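Local coordinates for putative hydrolase (Campylobacter jejuni, PDB 3D6L), which probably hydrolyses long-chain fatty acyl-CoA thioesters as a hexameric hot dog fold thioesterase, at residues P7-V12 / G37-R42. Numbering follows the deposited sequence.
Sequences PKLKIV and GAIAAR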
ATOM      1  N   PRO A   7      14.261 -18.589  10.610  1.00 31.99           N
ATOM      2  CA  PRO A   7      13.981 -17.655   9.518  1.00 30.57           C
ATOM      3  C   PRO A   7      14.474 -16.246   9.806  1.00 29.18           C
ATOM      4  O   PRO A   7      14.418 -15.790  10.955  1.00 28.94           O
ATOM      5  CB  PRO A   7      12.450 -17.650   9.439  1.00 30.69           C
ATOM      6  CG  PRO A   7      12.019 -18.893  10.099  1.00 31.12           C
ATOM      7  CD  PRO A   7      13.020 -19.165  11.158  1.00 31.81           C
ATOM      8  N   LYS A   8      14.955 -15.573   8.763  1.00 27.56           N
ATOM      9  CA  LYS A   8      15.358 -14.172   8.855  1.00 25.98           C
ATOM     10  C   LYS A   8      14.140 -13.264   8.702  1.00 24.99           C
ATOM     11  O   LYS A   8      14.100 -12.163   9.255  1.00 24.82           O
ATOM     12  CB  LYS A   8      16.427 -13.845   7.807  1.00 26.12           C
ATOM     13  CG  LYS A   8      17.713 -14.656   7.964  1.00 25.69           C
ATOM     14  CD  LYS A   8      18.577 -14.135   9.104  1.00 25.76           C
ATOM     15  CE  LYS A   8      19.278 -15.271   9.865  1.00 26.73           C
ATOM     16  NZ  LYS A   8      20.008 -16.245   8.988  1.00 26.99           N
ATOM     17  N   LEU A   9      13.151 -13.748   7.955  1.00 23.64           N
ATOM     18  CA  LEU A   9      11.853 -13.102   7.828  1.00 22.40           C
ATOM     19  C   LEU A   9      10.750 -14.132   7.939  1.00 21.34           C
ATOM     20  O   LEU A   9      10.923 -15.281   7.537  1.00 20.94           O
ATOM     21  CB  LEU A   9      11.733 -12.373   6.487  1.00 22.44           C
ATOM     22  CG  LEU A   9      11.707 -10.844   6.450  1.00 22.94           C
ATOM     23  CD1 LEU A   9      12.846 -10.220   7.232  1.00 23.36           C
ATOM     24  CD2 LEU A   9      11.740 -10.357   5.004  1.00 23.01           C
ATOM     25  N   LYS A  10       9.617 -13.698   8.484  1.00 20.38           N
ATOM     26  CA  LYS A  10       8.416 -14.506   8.611  1.00 19.68           C
ATOM     27  C   LYS A  10       7.195 -13.563   8.504  1.00 19.29           C
ATOM     28  O   LYS A  10       6.970 -12.707   9.367  1.00 18.95           O
ATOM     29  CB  LYS A  10       8.451 -15.274   9.934  1.00 19.60           C
ATOM     30  CG  LYS A  10       7.525 -16.474  10.027  1.00 21.09           C
ATOM     31  CD  LYS A  10       8.115 -17.527  10.975  1.00 23.66           C
ATOM     32  CE  LYS A  10       7.052 -18.238  11.837  1.00 24.88           C
ATOM     33  NZ  LYS A  10       6.274 -19.297  11.129  1.00 26.15           N
ATOM     34  N   ILE A  11       6.434 -13.710   7.420  1.00 18.62           N
ATOM     35  CA  ILE A  11       5.341 -12.801   7.092  1.00 18.34           C
ATOM     36  C   ILE A  11       4.154 -13.633   6.702  1.00 17.83           C
ATOM     37  O   ILE A  11       4.318 -14.758   6.237  1.00 17.99           O
ATOM     38  CB  ILE A  11       5.629 -11.937   5.827  1.00 18.48           C
ATOM     39  CG1 ILE A  11       7.062 -12.090   5.333  1.00 19.32           C
ATOM     40  CG2 ILE A  11       5.272 -10.488   6.046  1.00 18.87           C
ATOM     41  CD1 ILE A  11       7.210 -13.172   4.309  1.00 19.47           C
ATOM     42  N   VAL A  12       2.959 -13.076   6.862  1.00 17.35           N
ATOM     43  CA  VAL A  12       1.751 -13.670   6.280  1.00 16.71           C
ATOM     44  C   VAL A  12       1.529 -13.079   4.882  1.00 16.32           C
ATOM     45  O   VAL A  12       1.682 -11.875   4.681  1.00 16.16           O
ATOM     46  CB  VAL A  12       0.514 -13.395   7.150  1.00 16.53           C
ATOM     47  CG1 VAL A  12      -0.670 -14.193   6.643  1.00 16.41           C
ATOM     48  CG2 VAL A  12       0.796 -13.729   8.616  1.00 16.59           C
ATOM     49  N   GLY A  37      17.752 -11.749   2.787  1.00 15.00           N
ATOM     50  CA  GLY A  37      19.166 -11.879   2.447  1.00 14.82           C
ATOM     51  C   GLY A  37      19.984 -10.784   3.102  1.00 14.81           C
ATOM     52  O   GLY A  37      21.066 -11.040   3.624  1.00 14.86           O
ATOM     53  N   ALA A  38      19.451  -9.562   3.088  1.00 14.87           N
ATOM     54  CA  ALA A  38      20.142  -8.395   3.632  1.00 14.64           C
ATOM     55  C   ALA A  38      20.422  -8.533   5.132  1.00 14.85           C
ATOM     56  O   ALA A  38      21.531  -8.214   5.598  1.00 14.99           O
ATOM     57  CB  ALA A  38      19.351  -7.137   3.346  1.00 14.49           C
ATOM     58  N   ILE A  39      19.426  -9.016   5.881  1.00 14.72           N
ATOM     59  CA  ILE A  39      19.587  -9.289   7.312  1.00 14.58           C
ATOM     60  C   ILE A  39      20.745 -10.255   7.553  1.00 14.81           C
ATOM     61  O   ILE A  39      21.516 -10.083   8.505  1.00 14.89           O
ATOM     62  CB  ILE A  39      18.292  -9.871   7.939  1.00 14.75           C
ATOM     63  CG1 ILE A  39      17.208  -8.794   8.014  1.00 13.73           C
ATOM     64  CG2 ILE A  39      18.564 -10.443   9.350  1.00 14.70           C
ATOM     65  CD1 ILE A  39      15.833  -9.351   8.223  1.00 12.43           C
ATOM     66  N   ALA A  40      20.859 -11.264   6.687  1.00 15.00           N
ATOM     67  CA  ALA A  40      21.921 -12.261   6.785  1.00 15.26           C
ATOM     68  C   ALA A  40      23.273 -11.656   6.444  1.00 15.53           C
ATOM     69  O   ALA A  40      24.257 -11.915   7.135  1.00 15.78           O
ATOM     70  CB  ALA A  40      21.631 -13.456   5.893  1.00 15.17           C
ATOM     71  N   ALA A  41      23.309 -10.854   5.381  1.00 15.84           N
ATOM     72  CA  ALA A  41      24.535 -10.187   4.936  1.00 16.16           C
ATOM     73  C   ALA A  41      25.047  -9.156   5.946  1.00 16.71           C
ATOM     74  O   ALA A  41      26.256  -9.003   6.111  1.00 16.71           O
ATOM     75  CB  ALA A  41      24.326  -9.549   3.571  1.00 15.55           C
ATOM     76  N   ARG A  42      24.131  -8.458   6.617  1.00 17.65           N
ATOM     77  CA  ARG A  42      24.509  -7.473   7.637  1.00 18.90           C
ATOM     78  C   ARG A  42      25.180  -8.079   8.883  1.00 19.50           C
ATOM     79  O   ARG A  42      25.852  -7.366   9.623  1.00 19.40           O
ATOM     80  CB  ARG A  42      23.327  -6.585   8.032  1.00 18.52           C
ATOM     81  CG  ARG A  42      23.135  -5.376   7.125  1.00 19.36           C
ATOM     82  CD  ARG A  42      22.180  -4.344   7.733  1.00 19.59           C
ATOM     83  NE  ARG A  42      20.884  -4.938   8.068  1.00 23.04           N
ATOM     84  CZ  ARG A  42      19.859  -5.073   7.222  1.00 24.57           C
ATOM     85  NH1 ARG A  42      19.947  -4.642   5.964  1.00 23.87           N
ATOM     86  NH2 ARG A  42      18.728  -5.638   7.645  1.00 25.71           N
TER
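In this hot dog fold, the central helix 26-42 lies along the antiparallel sheet, and the contact joins its segment 37-42 to K8 and L9, the latter in strand 9-12, the strand outermost within this chain. I39 is the residue both K8 and L9 touch: its CB is directed at the strand segment, and the closest CA pair, K8 with I39, is 6.6 Å apart. The two branches of I39 divide the work. CG2, anti to the backbone N with CG1 at chi1 -70°, meets the aliphatic part of the lysine, K8 CD to I39 CG2 being 3.7 Å. The other branch is extended at chi2 163° and carries its CD1 methyl to the backbone, 3.5 Å from K8 O, and to L9 CD1. K8 and I39 run past each other in opposite senses, whereas the L9 and I39 side chains are inclined to one another.

The lysine, bent at chi2, chi3 and chi4, passes over I39 CG2 and brings K8 NZ to 4.5 Å from A40 CB, while K8 CD is 4.4 Å from A40 N. No hydrogen bond crosses between the segments; they meet in van der Waals contact, with the L9 CD1 and I39 CD1 methyls as the apolar pair and 192 Å² buried in total.

K8 and L9 both bond through their backbones to C71 of strand 68-78, the pattern of a classic beta bulge opposite C71, and the backbone of K10 bonds to the second subunit. Earlier in the same helix, L9 packs on Q32 and L35, and I39 also touches I68 of the second subunit. A long central helix wrapped by a curved antiparallel sheet, met here by I39 through CG2 and CD1, is the arrangement typical of the hot dog fold.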